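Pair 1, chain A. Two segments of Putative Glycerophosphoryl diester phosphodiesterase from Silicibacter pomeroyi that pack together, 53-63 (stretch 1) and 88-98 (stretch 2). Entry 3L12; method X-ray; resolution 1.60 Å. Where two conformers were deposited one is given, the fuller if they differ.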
# COMPACT_ATOMS: atom_id res chain seq x y z
N VAL A 53 -6.78 2.75 -20.98
CA VAL A 53 -5.96 3.39 -21.98
C VAL A 53 -6.81 4.32 -22.83
O VAL A 53 -7.89 3.96 -23.26
CB VAL A 53 -5.23 2.37 -22.86
CG1 VAL A 53 -4.37 3.05 -23.97
CG2 VAL A 53 -4.37 1.43 -21.98
N VAL A 54 -6.28 5.54 -23.01
CA VAL A 54 -6.90 6.61 -23.78
C VAL A 54 -5.84 7.22 -24.72
O VAL A 54 -4.62 7.24 -24.40
CB VAL A 54 -7.45 7.66 -22.75
CG1 VAL A 54 -7.93 8.89 -23.44
CG2 VAL A 54 -8.52 7.02 -21.79
N MSE A 55 -6.25 7.71 -25.91
CA MSE A 55 -5.35 8.33 -26.85
C MSE A 55 -5.17 9.86 -26.67
O MSE A 55 -6.16 10.56 -26.51
CB MSE A 55 -5.85 8.13 -28.27
CG MSE A 55 -6.01 6.68 -28.74
SE MSE A 55 -4.32 5.73 -28.67
CE MSE A 55 -3.36 6.53 -29.73
N THR A 56 -3.93 10.32 -26.74
CA THR A 56 -3.66 11.76 -26.77
C THR A 56 -3.85 12.30 -28.20
O THR A 56 -4.02 11.56 -29.17
CB THR A 56 -2.22 12.05 -26.33
OG1 THR A 56 -1.33 11.50 -27.30
CG2 THR A 56 -1.92 11.44 -24.91
N ALA A 57 -3.74 13.63 -28.33
CA ALA A 57 -3.85 14.27 -29.64
C ALA A 57 -2.77 13.81 -30.59
O ALA A 57 -2.99 13.70 -31.81
CB ALA A 57 -3.74 15.81 -29.49
N ASP A 58 -1.59 13.53 -30.04
CA ASP A 58 -0.45 13.11 -30.85
C ASP A 58 -0.32 11.60 -30.99
O ASP A 58 0.75 11.11 -31.37
CB ASP A 58 0.87 13.80 -30.43
CG ASP A 58 1.22 13.67 -28.93
OD1 ASP A 58 0.38 13.44 -28.01
OD2 ASP A 58 2.43 13.91 -28.69
N GLY A 59 -1.40 10.89 -30.69
CA GLY A 59 -1.47 9.45 -30.92
C GLY A 59 -0.73 8.57 -29.94
O GLY A 59 -0.34 7.44 -30.29
N VAL A 60 -0.58 9.04 -28.72
CA VAL A 60 0.12 8.26 -27.68
C VAL A 60 -0.92 7.56 -26.79
O VAL A 60 -1.78 8.23 -26.20
CB VAL A 60 1.10 9.11 -26.81
CG1 VAL A 60 1.87 8.24 -25.80
CG2 VAL A 60 2.10 9.86 -27.66
N PRO A 61 -0.89 6.22 -26.70
CA PRO A 61 -1.75 5.55 -25.72
C PRO A 61 -1.21 5.81 -24.31
O PRO A 61 -0.04 5.53 -24.02
CB PRO A 61 -1.63 4.06 -26.07
CG PRO A 61 -0.97 4.03 -27.40
CD PRO A 61 -0.15 5.26 -27.53
N VAL A 62 -2.05 6.39 -23.46
CA VAL A 62 -1.66 6.74 -22.08
C VAL A 62 -2.62 6.06 -21.11
O VAL A 62 -3.76 5.70 -21.45
CB VAL A 62 -1.60 8.27 -21.83
CG1 VAL A 62 -0.48 8.89 -22.70
CG2 VAL A 62 -2.94 8.92 -22.07
N VAL A 63 -2.12 5.91 -19.87
CA VAL A 63 -2.84 5.20 -18.84
C VAL A 63 -3.56 6.18 -17.90
O VAL A 63 -2.93 6.76 -17.01
CB VAL A 63 -1.90 4.28 -18.07
CG1 VAL A 63 -2.71 3.43 -17.07
CG2 VAL A 63 -1.12 3.35 -19.04
N GLN A 88 -10.03 17.70 -22.37
CA GLN A 88 -10.21 16.53 -23.22
C GLN A 88 -8.84 15.99 -23.61
O GLN A 88 -8.04 16.66 -24.27
CB GLN A 88 -11.01 16.89 -24.45
CG GLN A 88 -11.37 15.73 -25.35
CD GLN A 88 -12.13 16.19 -26.62
OE1 GLN A 88 -12.22 17.36 -26.92
NE2 GLN A 88 -12.60 15.23 -27.39
N VAL A 89 -8.61 14.74 -23.26
CA VAL A 89 -7.29 14.14 -23.49
C VAL A 89 -6.90 14.10 -24.99
O VAL A 89 -5.74 14.34 -25.34
CB VAL A 89 -7.16 12.73 -22.80
CG1 VAL A 89 -5.91 11.99 -23.28
CG2 VAL A 89 -7.21 12.83 -21.25
N ALA A 90 -7.86 13.80 -25.85
CA ALA A 90 -7.65 13.70 -27.31
C ALA A 90 -7.23 15.04 -27.94
O ALA A 90 -6.79 15.07 -29.11
CB ALA A 90 -8.91 13.18 -27.99
N GLU A 91 -7.47 16.13 -27.22
CA GLU A 91 -7.07 17.47 -27.67
C GLU A 91 -5.77 17.99 -27.06
O GLU A 91 -5.40 19.13 -27.31
CB GLU A 91 -8.20 18.46 -27.39
CG GLU A 91 -9.44 18.24 -28.29
CD GLU A 91 -9.25 18.63 -29.76
OE1 GLU A 91 -8.26 19.35 -30.10
OE2 GLU A 91 -10.11 18.27 -30.62
N MSE A 92 -5.11 17.18 -26.22
CA MSE A 92 -3.84 17.50 -25.56
C MSE A 92 -2.73 16.62 -26.06
O MSE A 92 -2.93 15.41 -26.29
CB MSE A 92 -3.95 17.28 -24.04
CG MSE A 92 -5.06 18.01 -23.42
SE MSE A 92 -5.25 17.62 -21.52
CE MSE A 92 -3.62 18.43 -20.97
N THR A 93 -1.54 17.18 -26.19
CA THR A 93 -0.38 16.39 -26.51
C THR A 93 0.06 15.66 -25.26
O THR A 93 -0.28 16.04 -24.13
CB THR A 93 0.80 17.23 -27.01
OG1 THR A 93 1.29 18.06 -25.96
CG2 THR A 93 0.40 18.08 -28.26
N TYR A 94 0.82 14.57 -25.44
CA TYR A 94 1.32 13.86 -24.30
C TYR A 94 2.20 14.80 -23.44
O TYR A 94 2.12 14.76 -22.21
CB TYR A 94 2.11 12.59 -24.66
CG TYR A 94 2.61 11.93 -23.40
CD1 TYR A 94 1.73 11.50 -22.43
CD2 TYR A 94 3.96 11.77 -23.15
CE1 TYR A 94 2.16 10.94 -21.22
CE2 TYR A 94 4.39 11.18 -21.95
CZ TYR A 94 3.47 10.79 -20.99
OH TYR A 94 3.89 10.20 -19.81
N ALA A 95 2.99 15.67 -24.07
CA ALA A 95 3.83 16.62 -23.28
C ALA A 95 2.99 17.54 -22.38
O ALA A 95 3.36 17.78 -21.23
CB ALA A 95 4.72 17.44 -24.18
N GLU A 96 1.87 18.01 -22.88
CA GLU A 96 0.96 18.85 -22.10
C GLU A 96 0.38 18.07 -20.93
O GLU A 96 0.18 18.63 -19.84
CB GLU A 96 -0.13 19.40 -22.99
CG GLU A 96 0.45 20.39 -23.97
CD GLU A 96 -0.37 20.60 -25.25
OE1 GLU A 96 -1.47 20.01 -25.39
OE2 GLU A 96 0.10 21.41 -26.13
N ILE A 97 0.04 16.80 -21.15
CA ILE A 97 -0.50 15.97 -20.09
C ILE A 97 0.54 15.70 -19.03
O ILE A 97 0.27 15.70 -17.83
CB ILE A 97 -1.05 14.63 -20.63
CG1 ILE A 97 -2.34 14.91 -21.43
CG2 ILE A 97 -1.27 13.65 -19.46
CD1 ILE A 97 -2.77 13.72 -22.31
N ARG A 98 1.76 15.45 -19.51
CA ARG A 98 2.87 15.10 -18.65
C ARG A 98 3.26 16.24 -17.71
O ARG A 98 3.87 15.95 -16.65
CB ARG A 98 4.10 14.70 -19.53
CG ARG A 98 5.14 13.94 -18.76
CD ARG A 98 6.29 13.47 -19.61
NE ARG A 98 7.15 12.61 -18.78
O HOH W 1 3.76 15.27 -26.85

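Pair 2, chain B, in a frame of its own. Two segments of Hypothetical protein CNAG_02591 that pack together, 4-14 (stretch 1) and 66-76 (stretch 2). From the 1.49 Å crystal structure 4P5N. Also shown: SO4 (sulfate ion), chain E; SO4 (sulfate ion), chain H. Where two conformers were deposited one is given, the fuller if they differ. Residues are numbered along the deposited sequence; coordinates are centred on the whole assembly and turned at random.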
# COMPACT_ATOMS: atom_id res chain seq x y z
N SER B 4 -19.22 9.77 -5.72
CA SER B 4 -18.11 10.24 -4.90
C SER B 4 -17.81 9.33 -3.70
O SER B 4 -18.70 8.63 -3.20
CB SER B 4 -18.45 11.64 -4.38
OG SER B 4 -19.66 11.61 -3.65
N VAL B 5 -16.54 9.33 -3.27
CA VAL B 5 -16.13 8.69 -2.01
C VAL B 5 -15.98 9.79 -0.96
O VAL B 5 -15.40 10.85 -1.27
CB VAL B 5 -14.80 7.94 -2.17
CG1 VAL B 5 -13.61 8.89 -2.28
CG2 VAL B 5 -14.59 7.02 -1.01
N GLN B 6 -16.43 9.54 0.27
CA GLN B 6 -16.44 10.57 1.31
C GLN B 6 -15.49 10.25 2.47
O GLN B 6 -15.21 9.08 2.77
CB GLN B 6 -17.86 10.84 1.80
CG GLN B 6 -18.77 11.35 0.68
CD GLN B 6 -20.21 11.58 1.08
OE1 GLN B 6 -20.69 11.05 2.08
NE2 GLN B 6 -20.92 12.38 0.27
N ASP B 7 -14.99 11.31 3.09
CA ASP B 7 -14.13 11.19 4.27
C ASP B 7 -14.94 10.97 5.56
O ASP B 7 -16.16 10.78 5.50
CB ASP B 7 -13.17 12.39 4.37
CG ASP B 7 -13.84 13.66 4.89
OD1 ASP B 7 -15.08 13.70 5.06
OD2 ASP B 7 -13.09 14.63 5.14
N LYS B 8 -14.27 11.02 6.72
CA LYS B 8 -14.96 10.70 7.99
C LYS B 8 -15.94 11.78 8.41
O LYS B 8 -16.70 11.61 9.35
CB LYS B 8 -13.94 10.42 9.10
CG LYS B 8 -13.20 11.64 9.61
CD LYS B 8 -12.23 11.28 10.73
CE LYS B 8 -12.94 10.71 11.96
NZ LYS B 8 -12.00 10.52 13.10
N GLN B 9 -15.89 12.92 7.71
CA GLN B 9 -16.85 14.01 7.93
C GLN B 9 -17.89 14.11 6.83
O GLN B 9 -18.63 15.10 6.75
CB GLN B 9 -16.11 15.34 8.13
CG GLN B 9 -15.12 15.33 9.30
CD GLN B 9 -15.74 14.98 10.66
OE1 GLN B 9 -16.96 15.09 10.87
NE2 GLN B 9 -14.90 14.55 11.60
N GLY B 10 -18.00 13.06 6.01
CA GLY B 10 -19.01 13.03 4.96
C GLY B 10 -18.71 13.90 3.75
O GLY B 10 -19.62 14.20 2.95
N GLN B 11 -17.45 14.33 3.62
CA GLN B 11 -17.08 15.27 2.56
C GLN B 11 -16.50 14.53 1.37
O GLN B 11 -15.67 13.65 1.54
CB GLN B 11 -16.06 16.30 3.10
CG GLN B 11 -16.56 17.08 4.32
CD GLN B 11 -17.90 17.75 4.07
OE1 GLN B 11 -18.02 18.62 3.21
NE2 GLN B 11 -18.94 17.31 4.78
N ASN B 12 -16.95 14.90 0.16
CA ASN B 12 -16.44 14.30 -1.06
C ASN B 12 -14.94 14.51 -1.20
O ASN B 12 -14.44 15.64 -1.07
CB ASN B 12 -17.17 14.89 -2.28
CG ASN B 12 -18.67 14.59 -2.26
OD1 ASN B 12 -19.10 13.53 -1.79
ND2 ASN B 12 -19.47 15.50 -2.82
N ILE B 13 -14.22 13.43 -1.49
CA ILE B 13 -12.77 13.51 -1.65
C ILE B 13 -12.44 13.61 -3.13
O ILE B 13 -12.93 12.84 -3.93
CB ILE B 13 -12.05 12.27 -1.05
CG1 ILE B 13 -12.39 12.10 0.44
CG2 ILE B 13 -10.54 12.35 -1.31
CD1 ILE B 13 -12.03 10.74 1.01
N ASN B 14 -11.60 14.58 -3.49
CA ASN B 14 -11.19 14.79 -4.87
C ASN B 14 -9.70 14.55 -5.01
O ASN B 14 -8.93 14.83 -4.08
CB ASN B 14 -11.52 16.21 -5.32
CG ASN B 14 -13.00 16.51 -5.29
OD1 ASN B 14 -13.83 15.70 -5.73
ND2 ASN B 14 -13.35 17.68 -4.77
N ASN B 66 -8.28 3.62 3.63
CA ASN B 66 -9.72 3.71 3.52
C ASN B 66 -10.20 5.16 3.67
O ASN B 66 -9.67 5.90 4.47
CB ASN B 66 -10.35 2.87 4.61
CG ASN B 66 -10.04 1.40 4.44
OD1 ASN B 66 -9.79 0.93 3.33
ND2 ASN B 66 -10.11 0.64 5.54
N PRO B 67 -11.24 5.55 2.91
CA PRO B 67 -11.66 6.96 2.94
C PRO B 67 -12.39 7.34 4.22
O PRO B 67 -12.30 8.49 4.66
CB PRO B 67 -12.62 7.07 1.75
CG PRO B 67 -13.08 5.64 1.50
CD PRO B 67 -11.90 4.78 1.84
N GLY B 68 -13.12 6.40 4.79
CA GLY B 68 -14.03 6.71 5.89
C GLY B 68 -13.37 6.99 7.22
O GLY B 68 -14.04 7.37 8.18
N THR B 69 -12.06 6.81 7.29
CA THR B 69 -11.31 7.07 8.52
C THR B 69 -10.21 8.09 8.28
O THR B 69 -9.30 8.25 9.09
CB THR B 69 -10.67 5.78 9.04
OG1 THR B 69 -9.99 5.14 7.95
CG2 THR B 69 -11.74 4.86 9.59
N LEU B 70 -10.27 8.78 7.16
CA LEU B 70 -9.37 9.90 7.03
C LEU B 70 -10.13 11.20 6.92
O LEU B 70 -11.36 11.19 6.76
CB LEU B 70 -8.35 9.69 5.92
CG LEU B 70 -8.87 9.39 4.53
CD1 LEU B 70 -9.67 10.56 3.96
CD2 LEU B 70 -7.77 9.03 3.54
N THR B 71 -9.42 12.32 7.03
CA THR B 71 -10.04 13.64 6.93
C THR B 71 -9.49 14.37 5.72
O THR B 71 -8.27 14.44 5.54
CB THR B 71 -9.80 14.46 8.21
OG1 THR B 71 -10.30 13.74 9.33
CG2 THR B 71 -10.50 15.84 8.16
N ASP B 72 -10.39 14.90 4.89
CA ASP B 72 -9.98 15.72 3.75
C ASP B 72 -9.83 17.14 4.29
O ASP B 72 -10.83 17.83 4.53
CB ASP B 72 -11.03 15.64 2.65
CG ASP B 72 -10.62 16.33 1.37
OD1 ASP B 72 -9.97 17.41 1.43
OD2 ASP B 72 -11.04 15.81 0.30
N LEU B 73 -8.59 17.59 4.46
CA LEU B 73 -8.33 18.91 5.06
C LEU B 73 -8.83 20.05 4.20
O LEU B 73 -9.15 21.12 4.72
CB LEU B 73 -6.84 19.09 5.37
CG LEU B 73 -6.29 18.06 6.39
CD1 LEU B 73 -4.85 18.40 6.73
CD2 LEU B 73 -7.13 17.95 7.66
N ASP B 74 -8.92 19.82 2.89
CA ASP B 74 -9.42 20.85 1.99
C ASP B 74 -10.94 21.04 2.00
O ASP B 74 -11.46 21.95 1.36
CB ASP B 74 -8.91 20.59 0.57
CG ASP B 74 -7.41 20.82 0.45
OD1 ASP B 74 -6.88 21.72 1.13
OD2 ASP B 74 -6.75 20.13 -0.33
N LYS B 75 -11.65 20.18 2.72
CA LYS B 75 -13.10 20.26 2.81
C LYS B 75 -13.54 20.62 4.23
O LYS B 75 -14.72 20.58 4.56
CB LYS B 75 -13.75 18.95 2.37
CG LYS B 75 -13.48 18.61 0.92
CD LYS B 75 -14.18 19.58 -0.01
CE LYS B 75 -13.87 19.30 -1.47
NZ LYS B 75 -12.57 19.90 -1.88
N GLN B 76 -12.56 20.96 5.07
CA GLN B 76 -12.78 21.43 6.44
C GLN B 76 -12.98 22.94 6.37
O GLN B 76 -12.12 23.65 5.83
CB GLN B 76 -11.55 21.16 7.29
CG GLN B 76 -11.45 19.81 7.96
CD GLN B 76 -10.43 19.82 9.10
OE1 GLN B 76 -9.41 20.51 9.04
NE2 GLN B 76 -10.71 19.05 10.14
S SO4 E . -8.89 2.14 8.75
O1 SO4 E . -9.01 0.78 9.35
O2 SO4 E . -8.88 3.08 9.89
O3 SO4 E . -10.10 2.44 7.91
O4 SO4 E . -7.58 2.25 8.07
S SO4 H . -7.83 -2.28 5.24
O1 SO4 H . -7.00 -3.11 6.16
O2 SO4 H . -7.17 -0.97 4.97
O3 SO4 H . -9.18 -2.09 5.80
O4 SO4 H . -7.87 -2.99 3.94
O HOH W 2 -13.39 17.21 5.72
O HOH W 3 -11.96 14.82 11.24
O HOH W 4 -11.29 19.71 -4.34

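The sharpest difference lies in which residue of the turn reaches across to hold the second stretch. In pair 1 it is the third residue, Asp58(A), whose OD1 accepts from Tyr94(A) N at 2.8 Å; in pair 2 it is the first, Asp7(B), whose OD2 accepts from Asp72(B) N at 2.7 Å. Tyr94(A) and Asp72(B) superpose, so the same backbone amide is satisfied by a carboxylate sent from a different position.

The frame around this exchange is common to both, with 14 central residues fitting to 0.9 Å. A type I turn, Thr56(A) to Gly59(A) or Asp7(B) to Gly10(B), ends in a glycine with positive phi, a conformation that itself favours glycine. The second turn residue then donates its amide across the gap: Ala57(A) N to Met92(A) O at 2.8 Å, and Lys8(B) N to Leu70(B) O at 2.9 Å. The bond uses no side-chain atom; the position holds alanine in pair 1 and lysine in pair 2, and in both the CA-to-CB bond points toward the second stretch.

The first turn position carries a p rotamer in both pairs and also braces its own turn. Thr56(A) OG1 accepts from Val60(A) N at 2.9 Å and donates to Asp58(A) OD1 at 2.7 Å, so the threonine holds the carboxylate that crosses. Asp7(B) does both jobs with one group: OD1 accepts from Gln11(B) N at 2.8 Å and Gln9(B) N at 2.9 Å, while OD2 crosses. A water extends the reach of the crossing carboxylate in each pair, joining Asp58(A) OD2 to Ala95(A) N in pair 1 and Asp7(B) OD2 to Asp72(B) O in pair 2.

Two residues before the turn, Val54(A) and Val5(B) match closely and meet equivalent partners: Val54(A) CG1 lies 3.7 Å from Val89(A) CG1, and Val5(B) CG2 lies 3.2 Å from Pro67(B) CG.

The apolar packing differs further on. Tyr94(A) and Asp72(B) both point toward the first stretch, but only the tyrosine brings a ring to it: Val62(A) CG1 comes within 3.4 Å of Tyr94(A) CD1, and Thr56(A) CG2 sits at the ring edge. In pair 2, Ile13(B) CD1 packs at 3.8 Å from both Pro67(B) CB and Leu70(B) CD1. The following segments diverge too: pair 1 enters a helix capped by Thr93(A), whose OG1 accepts from Glu96(A) N at 3.1 Å, whereas pair 2 makes a short 3-10 segment that brings Lys75(B) CB within 3.6 Å of Gln11(B) CB.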